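Local coordinates for protein O-methyltransferase, putative (Bacillus cereus, PDB 3DUW) that probably transfers a methyl group from S-adenosyl-L-methionine to a hydroxyl oxygen of its substrate, and is captured here with the product S-adenosyl-L-homocysteine, at residues V14-I19 with P44-K48; L50-V54 with D135-I139; L53-Q57 with R158-I164; P198-A204 with F216-K222. All coordinates share one frame; numbering follows the deposited sequence.

Interaction 1 of 4, residues V14-I19 with P44-K48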
loop_
_atom_site.group_PDB
_atom_site.type_symbol
_atom_site.label_atom_id
_atom_site.label_comp_id
_atom_site.label_asym_id
_atom_site.label_seq_id
_atom_site.Cartn_x
_atom_site.Cartn_y
_atom_site.Cartn_z
ATOM N N VAL A 14 -9.044 -1.241 -13.656
ATOM C CA VAL A 14 -9.124 -1.078 -12.208
ATOM C C VAL A 14 -9.941 0.150 -11.829
ATOM O O VAL A 14 -10.818 0.079 -10.971
ATOM C CB VAL A 14 -7.710 -0.965 -11.582
ATOM C CG1 VAL A 14 -7.813 -0.633 -10.099
ATOM C CG2 VAL A 14 -6.956 -2.271 -11.778
ATOM N N SER A 15 -9.656 1.275 -12.477
ATOM C CA SER A 15 -10.375 2.509 -12.191
ATOM C C SER A 15 -11.849 2.392 -12.573
ATOM O O SER A 15 -12.727 2.779 -11.802
ATOM C CB SER A 15 -9.734 3.678 -12.944
ATOM O OG SER A 15 -10.348 4.906 -12.592
ATOM N N ASP A 16 -12.122 1.851 -13.758
ATOM C CA ASP A 16 -13.499 1.703 -14.214
ATOM C C ASP A 16 -14.352 0.909 -13.240
ATOM O O ASP A 16 -15.488 1.280 -12.949
ATOM C CB ASP A 16 -13.558 1.009 -15.578
ATOM C CG ASP A 16 -13.167 1.918 -16.718
ATOM O OD1 ASP A 16 -13.151 3.151 -16.522
ATOM O OD2 ASP A 16 -12.886 1.393 -17.817
ATOM N N VAL A 17 -13.807 -0.189 -12.730
ATOM C CA VAL A 17 -14.568 -1.027 -11.822
ATOM C C VAL A 17 -14.577 -0.591 -10.359
ATOM O O VAL A 17 -15.622 -0.625 -9.717
ATOM C CB VAL A 17 -14.089 -2.499 -11.895
ATOM C CG1 VAL A 17 -14.215 -3.013 -13.318
ATOM C CG2 VAL A 17 -12.652 -2.611 -11.420
ATOM N N LEU A 18 -13.430 -0.162 -9.842
ATOM C CA LEU A 18 -13.326 0.205 -8.429
ATOM C C LEU A 18 -13.483 1.668 -8.051
ATOM O O LEU A 18 -13.660 1.977 -6.870
ATOM C CB LEU A 18 -11.991 -0.290 -7.865
ATOM C CG LEU A 18 -11.681 -1.785 -7.976
ATOM C CD1 LEU A 18 -10.345 -2.072 -7.310
ATOM C CD2 LEU A 18 -12.781 -2.600 -7.315
ATOM N N ILE A 19 -13.413 2.568 -9.024
ATOM C CA ILE A 19 -13.521 3.990 -8.716
ATOM C C ILE A 19 -14.671 4.649 -9.470
ATOM O O ILE A 19 -14.560 4.941 -10.660
ATOM C CB ILE A 19 -12.195 4.716 -9.044
ATOM C CG1 ILE A 19 -11.034 4.015 -8.329
ATOM C CG2 ILE A 19 -12.273 6.182 -8.620
ATOM C CD1 ILE A 19 -9.663 4.601 -8.631
ATOM N N PRO A 44 -5.329 8.045 -10.535
ATOM C CA PRO A 44 -6.537 7.843 -9.732
ATOM C C PRO A 44 -6.413 6.687 -8.732
ATOM O O PRO A 44 -6.863 6.799 -7.590
ATOM C CB PRO A 44 -7.608 7.581 -10.784
ATOM C CG PRO A 44 -7.137 8.400 -11.948
ATOM C CD PRO A 44 -5.652 8.107 -11.971
ATOM N N THR A 45 -5.811 5.579 -9.161
ATOM C CA THR A 45 -5.659 4.425 -8.278
ATOM C C THR A 45 -4.683 4.722 -7.142
ATOM O O THR A 45 -4.845 4.216 -6.030
ATOM C CB THR A 45 -5.201 3.171 -9.056
ATOM O OG1 THR A 45 -4.035 3.476 -9.828
ATOM C CG2 THR A 45 -6.311 2.692 -9.983
ATOM N N GLN A 46 -3.668 5.536 -7.420
ATOM C CA GLN A 46 -2.706 5.924 -6.392
ATOM C C GLN A 46 -3.402 6.884 -5.424
ATOM O O GLN A 46 -3.194 6.818 -4.211
ATOM C CB GLN A 46 -1.489 6.612 -7.017
ATOM C CG GLN A 46 -0.626 5.685 -7.848
ATOM C CD GLN A 46 0.423 6.424 -8.651
ATOM O OE1 GLN A 46 0.422 7.653 -8.722
ATOM N NE2 GLN A 46 1.321 5.674 -9.275
ATOM N N GLY A 47 -4.219 7.786 -5.964
ATOM C CA GLY A 47 -4.938 8.710 -5.109
ATOM C C GLY A 47 -5.858 7.962 -4.165
ATOM O O GLY A 47 -5.925 8.277 -2.975
ATOM N N LYS A 48 -6.566 6.957 -4.677
ATOM C CA LYS A 48 -7.465 6.209 -3.813
ATOM C C LYS A 48 -6.678 5.401 -2.792
ATOM O O LYS A 48 -7.143 5.195 -1.672
ATOM C CB LYS A 48 -8.386 5.296 -4.614
ATOM C CG LYS A 48 -9.465 4.701 -3.729
ATOM C CD LYS A 48 -10.639 4.183 -4.518
ATOM C CE LYS A 48 -11.760 3.775 -3.579
ATOM N NZ LYS A 48 -12.920 3.251 -4.335
#
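Lys48 and Leu18 supply the polar tie in a helix-helix contact that joins the end of helix 4-18 to the start of helix 44-57, in the Rossmann-like fold of this methyltransferase. The ammonium nitrogen Lys48 NZ donates to Leu18 O over 2.9 Å, with a C=O...donor angle of 154° and the donor tilted 23° from the carbonyl plane. Because Ile19 is the first residue to leave helical geometry, the bonded carbonyl lies in the last turn, where a positive charge would be expected to suit the helix dipole. Lys48 gets there on an extended chain, with CG anti to the backbone N (chi1 -170°).

Beside this bond the contact is apolar. Ile19 runs alongside the lysine in the opposite sense, its CG1 3.8 Å from Lys48 CD, while its terminal CD1 rests 3.7 Å from Pro44 O. Ser15 approaches the proline ring more loosely.

A second shell surrounds these groups. Trp75 of helix 71-77 packs on both Ile19 and Lys48. In the second subunit, Ala204 packs on Val14 and Thr45, Thr203 OG1 hydrogen-bonds to Thr45 O, and Ala202 O takes a weak hydrogen bond from Lys48 NZ, so the contact also belongs to the dimer interface. Between Val14 and Thr45 themselves, the side chains cross at about a right angle, and Thr45 CG2 meets Val14 CG1 at 3.7 Å.

Interaction 2 of 4, residues L50-V54 with D135-I139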
loop_
_atom_site.group_PDB
_atom_site.type_symbol
_atom_site.label_atom_id
_atom_site.label_comp_id
_atom_site.label_asym_id
_atom_site.label_seq_id
_atom_site.Cartn_x
_atom_site.Cartn_y
_atom_site.Cartn_z
ATOM N N LEU A 50 -3.980 6.383 -1.364
ATOM C CA LEU A 50 -3.684 7.342 -0.306
ATOM C C LEU A 50 -4.907 7.593 0.574
ATOM O O LEU A 50 -4.806 7.603 1.798
ATOM C CB LEU A 50 -3.204 8.664 -0.900
ATOM C CG LEU A 50 -1.822 8.629 -1.560
ATOM C CD1 LEU A 50 -1.579 9.955 -2.252
ATOM C CD2 LEU A 50 -0.733 8.360 -0.526
ATOM N N GLN A 51 -6.062 7.799 -0.049
ATOM C CA GLN A 51 -7.283 8.041 0.708
ATOM C C GLN A 51 -7.569 6.882 1.656
ATOM O O GLN A 51 -7.864 7.083 2.834
ATOM C CB GLN A 51 -8.457 8.215 -0.248
ATOM C CG GLN A 51 -9.771 8.536 0.427
ATOM C CD GLN A 51 -10.872 8.708 -0.584
ATOM O OE1 GLN A 51 -11.337 7.743 -1.176
ATOM N NE2 GLN A 51 -11.275 9.947 -0.809
ATOM N N LEU A 52 -7.488 5.662 1.136
ATOM C CA LEU A 52 -7.753 4.488 1.950
ATOM C C LEU A 52 -6.739 4.338 3.077
ATOM O O LEU A 52 -7.106 3.974 4.193
ATOM C CB LEU A 52 -7.771 3.233 1.072
ATOM C CG LEU A 52 -8.956 3.160 0.099
ATOM C CD1 LEU A 52 -8.757 2.008 -0.873
ATOM C CD2 LEU A 52 -10.260 3.004 0.877
ATOM N N LEU A 53 -5.470 4.632 2.808
ATOM C CA LEU A 53 -4.462 4.502 3.851
ATOM C C LEU A 53 -4.739 5.509 4.964
ATOM O O LEU A 53 -4.551 5.211 6.144
ATOM C CB LEU A 53 -3.059 4.713 3.279
ATOM C CG LEU A 53 -1.921 4.221 4.181
ATOM C CD1 LEU A 53 -2.106 2.739 4.501
ATOM C CD2 LEU A 53 -0.585 4.466 3.489
ATOM N N VAL A 54 -5.184 6.705 4.587
ATOM C CA VAL A 54 -5.517 7.730 5.569
ATOM C C VAL A 54 -6.667 7.224 6.445
ATOM O O VAL A 54 -6.651 7.395 7.664
ATOM C CB VAL A 54 -5.931 9.047 4.871
ATOM C CG1 VAL A 54 -6.666 9.961 5.847
ATOM C CG2 VAL A 54 -4.691 9.750 4.331
ATOM N N ASP A 135 0.109 13.035 11.654
ATOM C CA ASP A 135 -0.053 11.584 11.705
ATOM C C ASP A 135 0.191 10.902 10.363
ATOM O O ASP A 135 0.408 9.694 10.316
ATOM C CB ASP A 135 -1.469 11.206 12.164
ATOM C CG ASP A 135 -2.015 12.128 13.232
ATOM O OD1 ASP A 135 -1.339 12.319 14.262
ATOM O OD2 ASP A 135 -3.133 12.654 13.041
ATOM N N PHE A 136 0.144 11.672 9.280
ATOM C CA PHE A 136 0.326 11.124 7.938
ATOM C C PHE A 136 1.048 12.185 7.112
ATOM O O PHE A 136 0.607 13.331 7.044
ATOM C CB PHE A 136 -1.051 10.803 7.347
ATOM C CG PHE A 136 -1.012 9.987 6.088
ATOM C CD1 PHE A 136 -0.644 10.562 4.875
ATOM C CD2 PHE A 136 -1.370 8.645 6.111
ATOM C CE1 PHE A 136 -0.638 9.809 3.701
ATOM C CE2 PHE A 136 -1.367 7.886 4.943
ATOM C CZ PHE A 136 -1.000 8.471 3.736
ATOM N N ILE A 137 2.156 11.802 6.485
ATOM C CA ILE A 137 2.950 12.737 5.696
ATOM C C ILE A 137 3.215 12.192 4.293
ATOM O O ILE A 137 3.735 11.081 4.134
ATOM C CB ILE A 137 4.291 13.025 6.411
ATOM C CG1 ILE A 137 4.011 13.517 7.838
ATOM C CG2 ILE A 137 5.099 14.054 5.636
ATOM C CD1 ILE A 137 5.244 13.692 8.689
ATOM N N PHE A 138 2.849 12.976 3.284
ATOM C CA PHE A 138 3.028 12.589 1.887
ATOM C C PHE A 138 4.091 13.484 1.268
ATOM O O PHE A 138 3.899 14.694 1.147
ATOM C CB PHE A 138 1.697 12.729 1.133
ATOM C CG PHE A 138 1.755 12.299 -0.313
ATOM C CD1 PHE A 138 2.399 11.121 -0.682
ATOM C CD2 PHE A 138 1.137 13.058 -1.302
ATOM C CE1 PHE A 138 2.425 10.707 -2.019
ATOM C CE2 PHE A 138 1.158 12.651 -2.636
ATOM C CZ PHE A 138 1.804 11.473 -2.994
ATOM N N ILE A 139 5.220 12.885 0.905
ATOM C CA ILE A 139 6.330 13.617 0.304
ATOM C C ILE A 139 6.253 13.428 -1.204
ATOM O O ILE A 139 6.528 12.341 -1.721
ATOM C CB ILE A 139 7.675 13.103 0.848
ATOM C CG1 ILE A 139 7.669 13.180 2.378
ATOM C CG2 ILE A 139 8.813 13.934 0.281
ATOM C CD1 ILE A 139 8.922 12.640 3.041
#
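Helix 50-54, which carries Leu50, Leu53 and Val54, lies over strand 136-139, which carries Phe136 and Phe138, with the two axes 10.6 Å apart at closest approach and running nearly antiparallel at 159°. That spacing is filled by two phenylalanines two residues apart on the strand, so both rings leave the same face of the sheet and meet the helix.

The Phe136 ring is met over one face and at its edge. Val54 CG2 sits over the centre of one face, 3.8 Å from the ring centroid, in a CH-pi contact that is almost along the ring normal. At the ring's edge, in its plane, Leu53 CG comes to 3.8 Å from Phe136 CE2. With CG anti to the backbone N (chi1 -168°), the ring points from the strand toward the helix.

Leu50 divides its two methyls. CD1 lies over a face of Phe138, offset toward the rim and 3.9 Å from the centroid, a second CH-pi contact. Leu50 CD2 lies between the two rings, 4.2 Å from Phe138 CD1 and 4.3 Å from Phe136 CZ.

Leu76 of helix 71-77 packs on Leu50, Val54 and Phe136, and Ile62 of the neighbouring strand touches Val54 and Phe136. Phe138 also touches the bound S-adenosyl-L-homocysteine, so the arrangement is a helix-on-sheet layer of the Rossmann-like methyltransferase fold that continues into the wall of its cofactor pocket.

Interaction 3 of 4, residues L53-Q57 with R158-I164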
loop_
_atom_site.group_PDB
_atom_site.type_symbol
_atom_site.label_atom_id
_atom_site.label_comp_id
_atom_site.label_asym_id
_atom_site.label_seq_id
_atom_site.Cartn_x
_atom_site.Cartn_y
_atom_site.Cartn_z
ATOM N N LEU A 53 -5.470 4.632 2.808
ATOM C CA LEU A 53 -4.462 4.502 3.851
ATOM C C LEU A 53 -4.739 5.509 4.964
ATOM O O LEU A 53 -4.551 5.211 6.144
ATOM C CB LEU A 53 -3.059 4.713 3.279
ATOM C CG LEU A 53 -1.921 4.221 4.181
ATOM C CD1 LEU A 53 -2.106 2.739 4.501
ATOM C CD2 LEU A 53 -0.585 4.466 3.489
ATOM N N VAL A 54 -5.184 6.705 4.587
ATOM C CA VAL A 54 -5.517 7.730 5.569
ATOM C C VAL A 54 -6.667 7.224 6.445
ATOM O O VAL A 54 -6.651 7.395 7.664
ATOM C CB VAL A 54 -5.931 9.047 4.871
ATOM C CG1 VAL A 54 -6.666 9.961 5.847
ATOM C CG2 VAL A 54 -4.691 9.750 4.331
ATOM N N GLN A 55 -7.651 6.578 5.828
ATOM C CA GLN A 55 -8.793 6.057 6.574
ATOM C C GLN A 55 -8.376 4.904 7.479
ATOM O O GLN A 55 -8.837 4.804 8.616
ATOM C CB GLN A 55 -9.893 5.603 5.609
ATOM C CG GLN A 55 -10.392 6.719 4.702
ATOM C CD GLN A 55 -11.468 6.272 3.735
ATOM O OE1 GLN A 55 -11.330 5.250 3.064
ATOM N NE2 GLN A 55 -12.540 7.048 3.646
ATOM N N ILE A 56 -7.491 4.043 6.984
ATOM C CA ILE A 56 -7.022 2.904 7.763
ATOM C C ILE A 56 -6.287 3.379 9.007
ATOM O O ILE A 56 -6.477 2.838 10.097
ATOM C CB ILE A 56 -6.099 2.002 6.920
ATOM C CG1 ILE A 56 -6.921 1.335 5.818
ATOM C CG2 ILE A 56 -5.434 0.953 7.800
ATOM C CD1 ILE A 56 -6.095 0.623 4.778
ATOM N N GLN A 57 -5.450 4.396 8.851
ATOM C CA GLN A 57 -4.726 4.926 9.994
ATOM C C GLN A 57 -5.627 5.783 10.870
ATOM O O GLN A 57 -5.376 5.933 12.065
ATOM C CB GLN A 57 -3.546 5.785 9.551
ATOM C CG GLN A 57 -2.954 6.559 10.720
ATOM C CD GLN A 57 -1.803 7.444 10.339
ATOM O OE1 GLN A 57 -1.880 8.201 9.372
ATOM N NE2 GLN A 57 -0.722 7.369 11.112
ATOM N N ARG A 158 4.902 11.877 15.095
ATOM C CA ARG A 158 4.577 11.325 16.405
ATOM C C ARG A 158 4.718 9.817 16.229
ATOM O O ARG A 158 4.707 9.318 15.102
ATOM C CB ARG A 158 3.137 11.664 16.821
ATOM C CG ARG A 158 2.043 10.997 15.986
ATOM C CD ARG A 158 0.673 11.134 16.647
ATOM N NE ARG A 158 -0.411 10.556 15.850
ATOM C CZ ARG A 158 -0.527 9.266 15.544
ATOM N NH1 ARG A 158 0.377 8.393 15.965
ATOM N NH2 ARG A 158 -1.559 8.845 14.823
ATOM N N PRO A 159 4.884 9.069 17.328
ATOM C CA PRO A 159 5.013 7.620 17.161
ATOM C C PRO A 159 3.773 7.108 16.438
ATOM O O PRO A 159 2.649 7.417 16.831
ATOM C CB PRO A 159 5.103 7.118 18.599
ATOM C CG PRO A 159 5.811 8.247 19.292
ATOM C CD PRO A 159 5.102 9.460 18.732
ATOM N N GLY A 160 3.977 6.343 15.370
ATOM C CA GLY A 160 2.849 5.827 14.619
ATOM C C GLY A 160 2.598 6.581 13.326
ATOM O O GLY A 160 1.801 6.145 12.503
ATOM N N THR A 161 3.270 7.712 13.144
ATOM C CA THR A 161 3.104 8.501 11.925
ATOM C C THR A 161 3.464 7.686 10.689
ATOM O O THR A 161 4.447 6.944 10.682
ATOM C CB THR A 161 3.989 9.769 11.949
ATOM O OG1 THR A 161 3.449 10.707 12.889
ATOM C CG2 THR A 161 4.050 10.420 10.571
ATOM N N VAL A 162 2.647 7.825 9.650
ATOM C CA VAL A 162 2.882 7.138 8.389
ATOM C C VAL A 162 3.486 8.139 7.410
ATOM O O VAL A 162 3.022 9.276 7.313
ATOM C CB VAL A 162 1.566 6.598 7.788
ATOM C CG1 VAL A 162 1.812 6.052 6.381
ATOM C CG2 VAL A 162 0.994 5.514 8.684
ATOM N N ILE A 163 4.533 7.723 6.708
ATOM C CA ILE A 163 5.181 8.574 5.718
ATOM C C ILE A 163 5.167 7.851 4.378
ATOM O O ILE A 163 5.608 6.704 4.280
ATOM C CB ILE A 163 6.654 8.870 6.088
ATOM C CG1 ILE A 163 6.725 9.608 7.427
ATOM C CG2 ILE A 163 7.310 9.701 4.987
ATOM C CD1 ILE A 163 8.136 9.761 7.976
ATOM N N ILE A 164 4.632 8.509 3.356
ATOM C CA ILE A 164 4.606 7.939 2.017
ATOM C C ILE A 164 5.472 8.829 1.144
ATOM O O ILE A 164 5.281 10.048 1.121
ATOM C CB ILE A 164 3.189 7.934 1.405
ATOM C CG1 ILE A 164 2.277 6.978 2.179
ATOM C CG2 ILE A 164 3.264 7.533 -0.068
ATOM C CD1 ILE A 164 2.660 5.516 2.048
#
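The carboxamide of Gln57 and the guanidinium of Arg158 approach obliquely, with Gln57 NE2 4.1 Å from Arg158 NH2. Over one face of the carboxamide lies a methyl of Val162, whose CG2 is 3.5 Å from Gln57 NE2. The two side chains slide past each other in opposite directions. Gln57 extends along this line because its CG stands anti to the backbone N (chi1 169°) and the chain continues straight beyond it.

The same amide nitrogen faces two backbone carbonyls. Gln57 NE2 donates to the backbone O of Asp135, and Gly160 O lies 3.1 Å from Gln57 NE2. Asp135 also holds Arg158, through a salt bridge from OD1 to NE, so one residue positions the polar ends of both flat groups.

In the Rossmann-like fold this is where helix 44-57 ends over the loop that leads into strand 162-166, and the helix and strand axes run almost antiparallel. The loop makes a type II turn from Arg158 to Thr161, with Pro159 and Gly160 at its two central positions and glycine taking the positive phi (103°) usual for the second of them. The hydroxyl Thr161 OG1 braces the turn by accepting from Arg158 N at 2.9 Å, and is itself also hydrogen-bonded to Phe134 O.

Deeper along the strand the contact becomes apolar. Leu53 and Ile164 point at each other tip to tip, Leu53 CD2 lying 3.7 Å from Ile164 CD1. Leu53 CD2 also comes within 4.1 Å of Val162 CG1. Ile56 of the second subunit packs on both Gln57 and Val162.

Interaction 4 of 4, residues P198-A204 with F216-K222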
loop_
_atom_site.group_PDB
_atom_site.type_symbol
_atom_site.label_atom_id
_atom_site.label_comp_id
_atom_site.label_asym_id
_atom_site.label_seq_id
_atom_site.Cartn_x
_atom_site.Cartn_y
_atom_site.Cartn_z
ATOM N N PRO A 198 16.918 4.739 13.178
ATOM C CA PRO A 198 16.327 3.610 13.904
ATOM C C PRO A 198 14.846 3.783 14.232
ATOM O O PRO A 198 14.135 2.806 14.445
ATOM C CB PRO A 198 17.183 3.529 15.167
ATOM C CG PRO A 198 18.500 4.068 14.721
ATOM C CD PRO A 198 18.093 5.259 13.896
ATOM N N ARG A 199 14.384 5.026 14.273
ATOM C CA ARG A 199 12.990 5.295 14.599
ATOM C C ARG A 199 12.032 5.111 13.425
ATOM O O ARG A 199 10.830 5.313 13.572
ATOM C CB ARG A 199 12.862 6.711 15.159
ATOM C CG ARG A 199 13.480 7.770 14.270
ATOM C CD ARG A 199 13.683 9.082 15.011
ATOM N NE ARG A 199 12.443 9.599 15.581
ATOM C CZ ARG A 199 12.281 10.851 15.995
ATOM N NH1 ARG A 199 13.281 11.717 15.900
ATOM N NH2 ARG A 199 11.117 11.238 16.499
ATOM N N VAL A 200 12.555 4.714 12.267
ATOM C CA VAL A 200 11.709 4.529 11.089
ATOM C C VAL A 200 11.932 3.187 10.396
ATOM O O VAL A 200 13.067 2.812 10.100
ATOM C CB VAL A 200 11.948 5.658 10.054
ATOM C CG1 VAL A 200 11.049 5.462 8.840
ATOM C CG2 VAL A 200 11.686 7.011 10.688
ATOM N N SER A 201 10.840 2.468 10.149
ATOM C CA SER A 201 10.885 1.177 9.467
ATOM C C SER A 201 10.103 1.360 8.173
ATOM O O SER A 201 8.999 1.906 8.182
ATOM C CB SER A 201 10.241 0.089 10.328
ATOM O OG SER A 201 8.888 0.392 10.611
ATOM N N ALA A 202 10.662 0.899 7.060
ATOM C CA ALA A 202 9.999 1.094 5.781
ATOM C C ALA A 202 10.179 -0.021 4.774
ATOM O O ALA A 202 11.009 -0.916 4.929
ATOM C CB ALA A 202 10.491 2.407 5.160
ATOM N N THR A 203 9.362 0.060 3.733
ATOM C CA THR A 203 9.443 -0.845 2.607
ATOM C C THR A 203 9.157 0.020 1.387
ATOM O O THR A 203 8.801 1.196 1.512
ATOM C CB THR A 203 8.411 -1.995 2.662
ATOM O OG1 THR A 203 8.731 -2.940 1.631
ATOM C CG2 THR A 203 6.986 -1.481 2.449
ATOM N N ALA A 204 9.343 -0.553 0.209
ATOM C CA ALA A 204 9.043 0.158 -1.024
ATOM C C ALA A 204 8.492 -0.838 -2.024
ATOM O O ALA A 204 8.994 -1.959 -2.135
ATOM C CB ALA A 204 10.295 0.825 -1.596
ATOM N N PHE A 216 6.762 3.568 -4.700
ATOM C CA PHE A 216 6.661 4.384 -3.504
ATOM C C PHE A 216 7.211 3.710 -2.262
ATOM O O PHE A 216 7.296 2.478 -2.176
ATOM C CB PHE A 216 5.199 4.770 -3.235
ATOM C CG PHE A 216 4.330 3.610 -2.820
ATOM C CD1 PHE A 216 3.849 2.703 -3.764
ATOM C CD2 PHE A 216 4.001 3.417 -1.481
ATOM C CE1 PHE A 216 3.053 1.620 -3.378
ATOM C CE2 PHE A 216 3.207 2.341 -1.085
ATOM C CZ PHE A 216 2.733 1.442 -2.037
ATOM N N ILE A 217 7.596 4.545 -1.307
ATOM C CA ILE A 217 8.086 4.090 -0.022
ATOM C C ILE A 217 6.968 4.323 0.992
ATOM O O ILE A 217 6.256 5.329 0.934
ATOM C CB ILE A 217 9.337 4.894 0.422
ATOM C CG1 ILE A 217 10.598 4.276 -0.188
ATOM C CG2 ILE A 217 9.425 4.943 1.949
ATOM C CD1 ILE A 217 11.834 5.154 -0.070
HETATM N N MSE A 218 6.785 3.360 1.885
HETATM C CA MSE A 218 5.810 3.487 2.958
HETATM C C MSE A 218 6.616 3.213 4.215
HETATM O O MSE A 218 7.215 2.145 4.363
HETATM C CB MSE A 218 4.659 2.484 2.829
HETATM C CG MSE A 218 3.629 2.628 3.950
HETATM SE SE MSE A 218 1.990 1.645 3.665
HETATM C CE MSE A 218 2.559 -0.061 4.367
ATOM N N ALA A 219 6.650 4.200 5.103
ATOM C CA ALA A 219 7.402 4.100 6.341
ATOM C C ALA A 219 6.531 4.418 7.539
ATOM O O ALA A 219 5.553 5.160 7.437
ATOM C CB ALA A 219 8.585 5.059 6.299
ATOM N N VAL A 220 6.895 3.846 8.679
ATOM C CA VAL A 220 6.167 4.084 9.912
ATOM C C VAL A 220 7.161 4.497 10.986
ATOM O O VAL A 220 8.213 3.873 11.147
ATOM C CB VAL A 220 5.407 2.823 10.379
ATOM C CG1 VAL A 220 4.707 3.097 11.703
ATOM C CG2 VAL A 220 4.390 2.409 9.330
ATOM N N VAL A 221 6.826 5.562 11.704
ATOM C CA VAL A 221 7.673 6.072 12.768
ATOM C C VAL A 221 7.385 5.306 14.054
ATOM O O VAL A 221 6.227 5.069 14.399
ATOM C CB VAL A 221 7.405 7.571 13.011
ATOM C CG1 VAL A 221 8.281 8.081 14.145
ATOM C CG2 VAL A 221 7.678 8.359 11.735
ATOM N N LYS A 222 8.450 4.927 14.753
ATOM C CA LYS A 222 8.343 4.193 16.009
ATOM C C LYS A 222 8.714 5.103 17.177
ATOM O O LYS A 222 9.334 6.157 16.919
ATOM C CB LYS A 222 9.281 2.986 15.994
ATOM C CG LYS A 222 9.290 2.192 17.287
ATOM C CD LYS A 222 10.698 1.740 17.655
ATOM C CE LYS A 222 11.617 2.930 17.902
ATOM N NZ LYS A 222 11.108 3.830 18.979
HETATM O O HOH W 1 9.872 9.002 17.310
HETATM O O HOH W 2 9.185 2.078 13.038
#
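Arg199 and Lys222 close the open end of an antiparallel beta hairpin, strands 200-209 and 214-221, which forms one margin of the sheet within this chain. Arg199 CB lies 4.0 Å from Lys222 O. From there the chain leaves with CG between the backbone N and the carbonyl carbon (chi1 53°), then bends at chi3; the side chain also touches Leu154 of helix 146-155. At its tip, Arg199 NH2 donates to a water 2.7 Å away, which in turn donates to Lys222 O, so the side chain returns to the residue beside which it started.

The strands are joined by paired backbone bonds. Ser201 with Val220 and Thr203 with Met218 (a selenomethionine) are hydrogen-bonded pairs, and Lys222 N to Arg199 O adds a further bond of 2.7 Å. A second water spans Ser201 OG and Val220 O.

Val200, Ala202, Ala204, Ile217, Ala219 and Val221 share one face, where helices 146-155 and 182-196 cover the hairpin. Met218 is on the other, and packs there on Phe49 of the second subunit.

On the helix-covered face, Val200 CG1 reaches diagonally to Ala219 CB at 3.6 Å; within the non-hydrogen-bonded pair of Ala202 and Ala219 the two CB atoms are 3.5 Å apart, tighter than usual van der Waals contact.

Overall arrangement
Three of the four contacts draw on helix 44-57, which engages a different partner along its length: helix 4-18 in interaction 1, strand 136-139 in interaction 2, and strand 162-166 with its preceding loop in interaction 3. Interaction 2 is the wholly buried one, purely apolar and nearest the chain's centre. Interactions 1 and 3 are partly buried and mix apolar packing with polar side-chain ends. Interaction 4, mostly buried along the strands but exposed at Pro198, Arg199 and Lys222, instead relies on main-chain bonding. The last three meet in one sheet: Asp135 joins interaction 2 to interaction 3, and Ile163 O to Ala219 N probably hydrogen-bonds interaction 3 to interaction 4. All four reach the second subunit.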